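Local coordinates for protein 2-dehydro-3-deoxy-d-gluconate/2-dehydro-3-deoxy-phosphogluconate aldolase (Picrophilus torridus, PDB 4UXD) that belongs to the dihydrodipicolinate synthase family of aldolases, folded as a TIM barrel with extra C-terminal helices and assembled here as four chains, at residues A[271-276]-A[288-293]; A[207-212]-A[258-263]; A[32-37]-A[72-77]. All blocks are in the same frame, centred on the assembly; numbering follows the deposited sequence.

Interaction 1 of 3, residues A[271-276]-A[288-293]; sequences AYYEYF and PPMYRV
M290 sets its terminal methyl squarely over the ring of Y273. CE stands 3.3 Å from the ring centroid and only 1° off the normal, with all six ring carbons equally far from it, the signature of a centred CH-pi contact. The sulfur lies higher, SD being 5.0 Å from the same centroid, so this Met-aromatic contact touches through the methyl and not through the sulfur. The bend at the last torsion of M290 (chi3 83°) turns CE onto the ring, and the two side chains cross at about a right angle. At the far end of the ring, Y273 OH is hydrogen-bonded to T34 N and T68 O, in the loops after two barrel strands.

Topologically, the tail after the last helix folds back on that helix, 270-279, in the helical C-terminal part that follows the TIM barrel in this family.

The polar contacts centre on E274. Its OE2 forms a salt bridge with R292 NH1 at 3.2 Å, yet the oxygen lies above the guanidinium face and the carboxylate and guanidinium planes are 54° apart, so the pairing is one of charge without a directed N-H. Directed bonds come from the backbone further along: G294 N binds OE1 and I295 N binds OE2. The V293 N approaches OE1 at 3.7 Å, longer than a hydrogen bond, and R292 CD lies at a similar distance, 3.6 Å from OE1.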
loop_
_atom_site.group_PDB
_atom_site.type_symbol
_atom_site.label_atom_id
_atom_site.label_comp_id
_atom_site.label_asym_id
_atom_site.label_seq_id
_atom_site.Cartn_x
_atom_site.Cartn_y
_atom_site.Cartn_z
ATOM N N ALA A 271 -16.342 6.632 17.880
ATOM C CA ALA A 271 -16.336 6.089 19.234
ATOM C C ALA A 271 -15.988 7.146 20.285
ATOM O O ALA A 271 -16.487 7.081 21.410
ATOM C CB ALA A 271 -15.365 4.928 19.333
ATOM N N TYR A 272 -15.142 8.106 19.916
ATOM C CA TYR A 272 -14.755 9.191 20.820
ATOM C C TYR A 272 -15.969 10.027 21.171
ATOM O O TYR A 272 -16.116 10.496 22.302
ATOM C CB TYR A 272 -13.678 10.091 20.194
ATOM C CG TYR A 272 -12.310 9.442 20.103
ATOM C CD1 TYR A 272 -12.045 8.443 19.167
ATOM C CD2 TYR A 272 -11.280 9.828 20.953
ATOM C CE1 TYR A 272 -10.791 7.853 19.082
ATOM C CE2 TYR A 272 -10.029 9.237 20.881
ATOM C CZ TYR A 272 -9.792 8.256 19.942
ATOM O OH TYR A 272 -8.554 7.675 19.870
ATOM N N TYR A 273 -16.837 10.204 20.183
ATOM C CA TYR A 273 -18.020 11.007 20.354
ATOM C C TYR A 273 -19.009 10.273 21.261
ATOM O O TYR A 273 -19.471 10.841 22.246
ATOM C CB TYR A 273 -18.618 11.369 18.980
ATOM C CG TYR A 273 -17.844 12.502 18.319
ATOM C CD1 TYR A 273 -16.602 12.283 17.739
ATOM C CD2 TYR A 273 -18.338 13.792 18.317
ATOM C CE1 TYR A 273 -15.881 13.318 17.163
ATOM C CE2 TYR A 273 -17.624 14.834 17.748
ATOM C CZ TYR A 273 -16.397 14.595 17.173
ATOM O OH TYR A 273 -15.693 15.635 16.600
ATOM N N GLU A 274 -19.305 9.013 20.967
ATOM C CA GLU A 274 -20.203 8.262 21.829
ATOM C C GLU A 274 -19.682 8.263 23.267
ATOM O O GLU A 274 -20.434 8.489 24.220
ATOM C CB GLU A 274 -20.362 6.827 21.330
ATOM C CG GLU A 274 -21.399 6.025 22.093
ATOM C CD GLU A 274 -21.746 4.707 21.410
ATOM O OE1 GLU A 274 -21.350 4.530 20.237
ATOM O OE2 GLU A 274 -22.404 3.848 22.044
ATOM N N TYR A 275 -18.382 8.039 23.415
ATOM C CA TYR A 275 -17.795 7.867 24.726
ATOM C C TYR A 275 -17.981 9.140 25.519
ATOM O O TYR A 275 -18.245 9.105 26.720
ATOM C CB TYR A 275 -16.316 7.501 24.613
ATOM C CG TYR A 275 -15.766 6.769 25.812
ATOM C CD1 TYR A 275 -15.624 7.408 27.036
ATOM C CD2 TYR A 275 -15.377 5.441 25.719
ATOM C CE1 TYR A 275 -15.116 6.742 28.137
ATOM C CE2 TYR A 275 -14.868 4.766 26.815
ATOM C CZ TYR A 275 -14.737 5.420 28.023
ATOM O OH TYR A 275 -14.230 4.753 29.121
ATOM N N PHE A 276 -17.859 10.269 24.835
ATOM C CA PHE A 276 -18.070 11.561 25.466
ATOM C C PHE A 276 -19.550 11.791 25.787
ATOM O O PHE A 276 -19.896 12.392 26.805
ATOM C CB PHE A 276 -17.564 12.686 24.571
ATOM C CG PHE A 276 -17.884 14.043 25.105
ATOM C CD1 PHE A 276 -17.101 14.607 26.098
ATOM C CD2 PHE A 276 -18.995 14.748 24.639
ATOM C CE1 PHE A 276 -17.403 15.865 26.604
ATOM C CE2 PHE A 276 -19.299 16.002 25.146
ATOM C CZ PHE A 276 -18.508 16.558 26.128
ATOM N N PRO A 288 -23.034 13.142 9.077
ATOM C CA PRO A 288 -22.468 12.275 8.042
ATOM C C PRO A 288 -21.214 12.896 7.431
ATOM O O PRO A 288 -21.203 14.114 7.229
ATOM C CB PRO A 288 -23.592 12.175 7.017
ATOM C CG PRO A 288 -24.849 12.371 7.809
ATOM C CD PRO A 288 -24.500 13.270 8.959
ATOM N N PRO A 289 -20.170 12.087 7.151
ATOM C CA PRO A 289 -20.094 10.615 7.190
ATOM C C PRO A 289 -19.930 9.974 8.579
ATOM O O PRO A 289 -19.860 8.756 8.655
ATOM C CB PRO A 289 -18.856 10.317 6.337
ATOM C CG PRO A 289 -17.955 11.493 6.580
ATOM C CD PRO A 289 -18.868 12.689 6.815
ATOM N N MET A 290 -19.845 10.757 9.648
ATOM C CA MET A 290 -19.911 10.187 10.991
ATOM C C MET A 290 -21.183 9.351 11.112
ATOM O O MET A 290 -22.161 9.578 10.390
ATOM C CB MET A 290 -19.920 11.275 12.079
ATOM C CG MET A 290 -18.751 12.219 12.089
ATOM S SD MET A 290 -19.004 13.643 13.172
ATOM C CE MET A 290 -18.558 12.998 14.778
ATOM N N TYR A 291 -21.179 8.391 12.028
ATOM C CA TYR A 291 -22.399 7.671 12.363
ATOM C C TYR A 291 -22.261 6.997 13.733
ATOM O O TYR A 291 -21.147 6.747 14.194
ATOM C CB TYR A 291 -22.727 6.657 11.269
ATOM C CG TYR A 291 -21.749 5.516 11.155
ATOM C CD1 TYR A 291 -20.626 5.612 10.349
ATOM C CD2 TYR A 291 -21.964 4.334 11.839
ATOM C CE1 TYR A 291 -19.736 4.554 10.240
ATOM C CE2 TYR A 291 -21.085 3.277 11.741
ATOM C CZ TYR A 291 -19.974 3.388 10.943
ATOM O OH TYR A 291 -19.114 2.320 10.842
ATOM N N ARG A 292 -23.383 6.736 14.397
ATOM C CA ARG A 292 -23.357 6.100 15.723
ATOM C C ARG A 292 -22.816 4.671 15.617
ATOM O O ARG A 292 -23.093 3.958 14.659
ATOM C CB ARG A 292 -24.757 6.122 16.361
ATOM C CG ARG A 292 -25.074 5.024 17.405
ATOM C CD ARG A 292 -24.580 5.340 18.819
ATOM N NE ARG A 292 -25.658 5.135 19.792
ATOM C CZ ARG A 292 -25.854 4.025 20.505
ATOM N NH1 ARG A 292 -25.028 2.986 20.398
ATOM N NH2 ARG A 292 -26.881 3.959 21.342
ATOM N N VAL A 293 -22.071 4.254 16.633
ATOM C CA VAL A 293 -21.248 3.053 16.538
ATOM C C VAL A 293 -21.637 1.959 17.537
ATOM O O VAL A 293 -21.986 0.839 17.147
ATOM C CB VAL A 293 -19.764 3.441 16.735
ATOM C CG1 VAL A 293 -18.921 2.264 17.156
ATOM C CG2 VAL A 293 -19.210 4.031 15.447
#

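Interaction 2 of 3, residues A[207-212]-A[258-263]; sequences GQDDLL and PLMKKL. With IPA (isopropyl alcohol), chain G.
M260 reaches from its helix to D209, and the tight part of the contact is the passage of its CG and SD across the aspartate's methylene. M260 CG and D209 CB are 3.8 Å apart, and M260 SD comes equally close to that CB. The side chains cross at about a right angle, and bends at chi2 (-56°) and chi3 (-72°) hook the end of the methionine back along the loop. The carboxylate of D209 is held by other partners: OD2 bonds to T227 OG1, and OD1 to a glycerol. M260 also packs on T227 and on Y272 of helix 270-279.

Segment 207-212 is a beta-to-alpha connection of the TIM barrel, running from strand 203-206 into helix 212-217, and M260 belongs to helix 245-264, which precedes the last helix, 270-279, and lies beside the connection.

Toward Q208 the packing thins. M260 CE is 4.0 Å from Q208 OE1, and it is 4.3 Å from D210 OD1, both loose approaches of a methyl to an oxygen, without a polar bond. D210 OD1 is engaged instead in a salt bridge with R189 of the third subunit. Q208, partly exposed, gives its amide nitrogen to S184 O; the same NE2 also donates to O2 of an isopropyl alcohol, probably from the crystallisation liquor, at 3.2 Å with a fairly straight N-H...O angle of 161°.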
loop_
_atom_site.group_PDB
_atom_site.type_symbol
_atom_site.label_atom_id
_atom_site.label_comp_id
_atom_site.label_asym_id
_atom_site.label_seq_id
_atom_site.Cartn_x
_atom_site.Cartn_y
_atom_site.Cartn_z
ATOM N N GLY A 207 1.347 11.979 18.789
ATOM C CA GLY A 207 -0.072 12.112 18.533
ATOM C C GLY A 207 -0.873 10.887 18.881
ATOM O O GLY A 207 -2.098 10.907 18.805
ATOM N N GLN A 208 -0.189 9.808 19.240
ATOM C CA GLN A 208 -0.874 8.555 19.559
ATOM C C GLN A 208 -0.709 8.238 21.032
ATOM O O GLN A 208 0.406 8.067 21.515
ATOM C CB GLN A 208 -0.347 7.394 18.711
ATOM C CG GLN A 208 -0.562 7.547 17.213
ATOM C CD GLN A 208 -2.028 7.583 16.804
ATOM O OE1 GLN A 208 -2.929 7.407 17.625
ATOM N NE2 GLN A 208 -2.269 7.823 15.520
ATOM N N ASP A 209 -1.842 8.159 21.727
ATOM C CA ASP A 209 -1.888 8.037 23.179
ATOM C C ASP A 209 -1.123 6.829 23.718
ATOM O O ASP A 209 -0.489 6.904 24.771
ATOM C CB ASP A 209 -3.342 7.952 23.644
ATOM C CG ASP A 209 -4.214 9.058 23.065
ATOM O OD1 ASP A 209 -3.950 9.525 21.934
ATOM O OD2 ASP A 209 -5.174 9.457 23.754
ATOM N N ASP A 210 -1.179 5.709 23.014
ATOM C CA ASP A 210 -0.506 4.519 23.527
ATOM C C ASP A 210 1.017 4.609 23.395
ATOM O O ASP A 210 1.744 3.847 24.031
ATOM C CB ASP A 210 -1.036 3.254 22.843
ATOM C CG ASP A 210 -1.162 3.392 21.349
ATOM O OD1 ASP A 210 -1.285 4.532 20.840
ATOM O OD2 ASP A 210 -1.155 2.329 20.686
ATOM N N LEU A 211 1.498 5.565 22.607
ATOM C CA LEU A 211 2.918 5.703 22.347
ATOM C C LEU A 211 3.585 6.792 23.197
ATOM O O LEU A 211 4.809 7.005 23.111
ATOM C CB LEU A 211 3.149 5.999 20.869
ATOM C CG LEU A 211 2.636 4.994 19.839
ATOM C CD1 LEU A 211 3.302 5.305 18.506
ATOM C CD2 LEU A 211 2.884 3.553 20.222
ATOM N N LEU A 212 2.794 7.459 24.027
ATOM C CA LEU A 212 3.283 8.585 24.820
ATOM C C LEU A 212 4.480 8.216 25.697
ATOM O O LEU A 212 5.463 8.954 25.757
ATOM C CB LEU A 212 2.157 9.145 25.699
ATOM C CG LEU A 212 2.508 10.383 26.531
ATOM C CD1 LEU A 212 3.091 11.517 25.662
ATOM C CD2 LEU A 212 1.275 10.877 27.276
ATOM N N PRO A 258 -5.380 -0.075 26.775
ATOM C CA PRO A 258 -6.598 -0.876 26.631
ATOM C C PRO A 258 -7.777 -0.035 26.175
ATOM O O PRO A 258 -8.625 -0.533 25.431
ATOM C CB PRO A 258 -6.808 -1.442 28.036
ATOM C CG PRO A 258 -5.445 -1.453 28.618
ATOM C CD PRO A 258 -4.836 -0.181 28.135
ATOM N N LEU A 259 -7.808 1.227 26.592
ATOM C CA LEU A 259 -8.819 2.168 26.096
ATOM C C LEU A 259 -8.648 2.472 24.607
ATOM O O LEU A 259 -9.637 2.526 23.857
ATOM C CB LEU A 259 -8.773 3.479 26.876
ATOM C CG LEU A 259 -9.809 4.491 26.390
ATOM C CD1 LEU A 259 -11.221 3.984 26.664
ATOM C CD2 LEU A 259 -9.567 5.841 27.016
ATOM N N MET A 260 -7.397 2.695 24.198
ATOM C CA MET A 260 -7.068 2.928 22.792
ATOM C C MET A 260 -7.463 1.743 21.906
ATOM O O MET A 260 -7.768 1.923 20.728
ATOM C CB MET A 260 -5.571 3.216 22.621
ATOM C CG MET A 260 -5.143 4.665 22.904
ATOM S SD MET A 260 -6.057 5.876 21.910
ATOM C CE MET A 260 -5.402 5.652 20.265
ATOM N N LYS A 261 -7.460 0.537 22.469
ATOM C CA LYS A 261 -7.834 -0.646 21.709
ATOM C C LYS A 261 -9.335 -0.683 21.503
ATOM O O LYS A 261 -9.806 -0.967 20.399
ATOM C CB LYS A 261 -7.388 -1.922 22.409
ATOM C CG LYS A 261 -7.718 -3.194 21.619
ATOM C CD LYS A 261 -7.308 -4.450 22.387
ATOM C CE LYS A 261 -7.745 -5.720 21.672
ATOM N NZ LYS A 261 -7.768 -6.900 22.582
ATOM N N LYS A 262 -10.076 -0.423 22.583
ATOM C CA LYS A 262 -11.529 -0.311 22.523
ATOM C C LYS A 262 -11.918 0.701 21.446
ATOM O O LYS A 262 -12.676 0.377 20.538
ATOM C CB LYS A 262 -12.109 0.112 23.881
ATOM C CG LYS A 262 -12.112 -0.961 24.955
ATOM C CD LYS A 262 -13.332 -1.880 24.839
ATOM C CE LYS A 262 -13.419 -2.883 25.990
ATOM N NZ LYS A 262 -14.659 -3.716 25.930
ATOM N N LEU A 263 -11.373 1.916 21.538
ATOM C CA LEU A 263 -11.711 3.001 20.602
ATOM C C LEU A 263 -11.366 2.697 19.130
ATOM O O LEU A 263 -11.992 3.242 18.210
ATOM C CB LEU A 263 -11.005 4.293 21.035
ATOM C CG LEU A 263 -11.497 4.893 22.360
ATOM C CD1 LEU A 263 -10.583 6.005 22.828
ATOM C CD2 LEU A 263 -12.945 5.404 22.248
HETATM C C1 IPA G . -6.965 8.290 13.417
HETATM C C2 IPA G . -5.533 8.549 13.852
HETATM C C3 IPA G . -4.539 7.811 12.956
HETATM O O2 IPA G . -5.427 8.081 15.174
#

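Interaction 3 of 3, residues A[32-37]-A[72-77]; sequences MITPLD and PYFTLK
The phenyl ring of F74 has L36 CD2 at its edge, in the ring plane, while T34 meets CZ and CE2 at the far end of the ring. The leucine methyl straddles the bond between two ring carbons: L36 CD2 is 3.8 Å from F74 CE1 and 3.9 Å from F74 CZ. T34 CG2 comes in obliquely, 3.7 Å from F74 CZ, and T34 CB follows at 3.8 Å from the same CZ. The side chains of T34 and F74 come from opposite directions, whereas L36 crosses F74 at a slant.

The evidence for a contact without polar pairing lies in how the threonine is turned. With chi1 at -48°, CG2 stands anti to the backbone N and OG1 beside it. The methyl and CB thus come closest to the ring. The hydroxyl also borders it, OG1 being 3.9 Å from F74 CE2, but makes its hydrogen bond with G69 O. This buried hydroxyl is therefore satisfied without calling on the aromatic partner.

F74 also packs on R287. The residue after it, T75, is the N-cap of helix 76-88, its OG1 accepting from E78 N, and Y73 O just before it bonds to S102 OG of the second subunit. The ring thus projects toward 32-37 from a turn that leads straight into a helix.

Segment 32-37 follows strand 27-31 and segment 72-77 belongs to the connection after strand 61-63, neighbours in the sheet; the contact joins two beta-to-alpha connections at the C-terminal ends of the strands, the end of a TIM barrel where active sites lie.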
loop_
_atom_site.group_PDB
_atom_site.type_symbol
_atom_site.label_atom_id
_atom_site.label_comp_id
_atom_site.label_asym_id
_atom_site.label_seq_id
_atom_site.Cartn_x
_atom_site.Cartn_y
_atom_site.Cartn_z
ATOM N N MET A 32 -9.577 18.346 20.613
ATOM C CA MET A 32 -10.981 18.384 21.009
ATOM C C MET A 32 -11.906 17.770 19.973
ATOM O O MET A 32 -11.774 18.037 18.776
ATOM C CB MET A 32 -11.429 19.824 21.257
ATOM C CG MET A 32 -10.656 20.561 22.332
ATOM S SD MET A 32 -11.199 22.275 22.506
ATOM C CE MET A 32 -12.894 22.019 23.036
ATOM N N ILE A 33 -12.858 16.961 20.432
ATOM C CA ILE A 33 -14.001 16.656 19.587
ATOM C C ILE A 33 -14.824 17.926 19.446
ATOM O O ILE A 33 -14.755 18.826 20.282
ATOM C CB ILE A 33 -14.888 15.531 20.152
ATOM C CG1 ILE A 33 -15.383 15.893 21.556
ATOM C CG2 ILE A 33 -14.127 14.211 20.163
ATOM C CD1 ILE A 33 -16.482 14.997 22.060
ATOM N N THR A 34 -15.606 17.991 18.385
ATOM C CA THR A 34 -16.603 19.040 18.230
ATOM C C THR A 34 -17.997 18.488 18.579
ATOM O O THR A 34 -18.641 17.884 17.717
ATOM C CB THR A 34 -16.589 19.565 16.796
ATOM O OG1 THR A 34 -15.239 19.822 16.410
ATOM C CG2 THR A 34 -17.419 20.826 16.662
ATOM N N PRO A 35 -18.464 18.681 19.834
ATOM C CA PRO A 35 -19.740 18.066 20.231
ATOM C C PRO A 35 -20.908 18.470 19.329
ATOM O O PRO A 35 -20.975 19.631 18.917
ATOM C CB PRO A 35 -19.947 18.577 21.661
ATOM C CG PRO A 35 -18.590 18.894 22.154
ATOM C CD PRO A 35 -17.862 19.433 20.946
ATOM N N LEU A 36 -21.782 17.513 19.013
ATOM C CA LEU A 36 -22.909 17.742 18.111
ATOM C C LEU A 36 -24.264 17.366 18.730
ATOM O O LEU A 36 -24.387 16.397 19.495
ATOM C CB LEU A 36 -22.730 16.951 16.808
ATOM C CG LEU A 36 -21.437 17.100 15.997
ATOM C CD1 LEU A 36 -21.434 16.074 14.852
ATOM C CD2 LEU A 36 -21.265 18.526 15.457
ATOM N N ASP A 37 -25.283 18.137 18.367
ATOM C CA ASP A 37 -26.642 17.855 18.793
ATOM C C ASP A 37 -27.220 16.696 17.982
ATOM O O ASP A 37 -26.555 16.149 17.116
ATOM C CB ASP A 37 -27.517 19.110 18.661
ATOM C CG ASP A 37 -27.639 19.616 17.220
ATOM O OD1 ASP A 37 -27.673 18.811 16.267
ATOM O OD2 ASP A 37 -27.729 20.848 17.040
ATOM N N PRO A 72 -12.791 18.959 8.703
ATOM C CA PRO A 72 -13.214 19.192 7.315
ATOM C C PRO A 72 -14.699 18.928 7.053
ATOM O O PRO A 72 -15.185 19.185 5.955
ATOM C CB PRO A 72 -12.356 18.203 6.519
ATOM C CG PRO A 72 -12.090 17.128 7.450
ATOM C CD PRO A 72 -11.941 17.761 8.804
ATOM N N TYR A 73 -15.415 18.401 8.036
ATOM C CA TYR A 73 -16.842 18.188 7.856
ATOM C C TYR A 73 -17.597 19.513 8.047
ATOM O O TYR A 73 -18.761 19.604 7.711
ATOM C CB TYR A 73 -17.375 17.117 8.824
ATOM C CG TYR A 73 -16.791 15.732 8.644
ATOM C CD1 TYR A 73 -16.030 15.408 7.517
ATOM C CD2 TYR A 73 -16.994 14.743 9.596
ATOM C CE1 TYR A 73 -15.482 14.148 7.344
ATOM C CE2 TYR A 73 -16.450 13.459 9.428
ATOM C CZ TYR A 73 -15.691 13.168 8.299
ATOM O OH TYR A 73 -15.146 11.899 8.125
ATOM N N PHE A 74 -16.915 20.538 8.549
ATOM C CA PHE A 74 -17.556 21.806 8.883
ATOM C C PHE A 74 -17.222 22.894 7.879
ATOM O O PHE A 74 -16.204 22.832 7.177
ATOM C CB PHE A 74 -17.140 22.263 10.292
ATOM C CG PHE A 74 -17.497 21.289 11.375
ATOM C CD1 PHE A 74 -18.794 21.189 11.835
ATOM C CD2 PHE A 74 -16.534 20.459 11.923
ATOM C CE1 PHE A 74 -19.112 20.285 12.817
ATOM C CE2 PHE A 74 -16.857 19.548 12.906
ATOM C CZ PHE A 74 -18.142 19.462 13.352
ATOM N N THR A 75 -18.085 23.904 7.833
ATOM C CA THR A 75 -17.866 25.074 6.988
ATOM C C THR A 75 -16.787 25.957 7.574
ATOM O O THR A 75 -16.488 25.894 8.761
ATOM C CB THR A 75 -19.145 25.934 6.839
ATOM O OG1 THR A 75 -19.489 26.495 8.112
ATOM C CG2 THR A 75 -20.298 25.109 6.321
ATOM N N LEU A 76 -16.218 26.804 6.739
ATOM C CA LEU A 76 -15.336 27.851 7.224
ATOM C C LEU A 76 -16.026 28.708 8.295
ATOM O O LEU A 76 -15.428 29.050 9.308
ATOM C CB LEU A 76 -14.890 28.722 6.057
ATOM C CG LEU A 76 -13.779 29.724 6.336
ATOM C CD1 LEU A 76 -12.482 29.019 6.765
ATOM C CD2 LEU A 76 -13.571 30.593 5.102
ATOM N N LYS A 77 -17.298 29.037 8.079
ATOM C CA LYS A 77 -18.040 29.843 9.037
ATOM C C LYS A 77 -18.250 29.126 10.368
ATOM O O LYS A 77 -18.013 29.705 11.428
ATOM C CB LYS A 77 -19.379 30.259 8.437
ATOM C CG LYS A 77 -19.235 31.238 7.272
ATOM C CD LYS A 77 -20.560 31.495 6.586
ATOM C CE LYS A 77 -20.396 32.443 5.426
ATOM N NZ LYS A 77 -21.469 32.261 4.407
#

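Interactions 1 and 3 are buried, although R292 of interaction 1 is exposed, whereas interaction 2 is only partly buried. Interactions 1 and 2 share the C-terminal helical part: helices 245-264 and 270-279 follow each other in the chain and touch through Y272 and A271 on L263. Interaction 3 joins two barrel connections, yet meets interaction 1 where F276 packs on I33; both also touch the second subunit, while interaction 2 faces the third. Chemistry changes with place: a charge pair beside a methyl-on-ring contact in 271-276/288-293, a methionine packed on the methylene of D209 and, more loosely, on polar ends in 207-212/258-263, and mainly hydrocarbon, with one threonine hydroxyl bonded elsewhere, in 32-37/72-77.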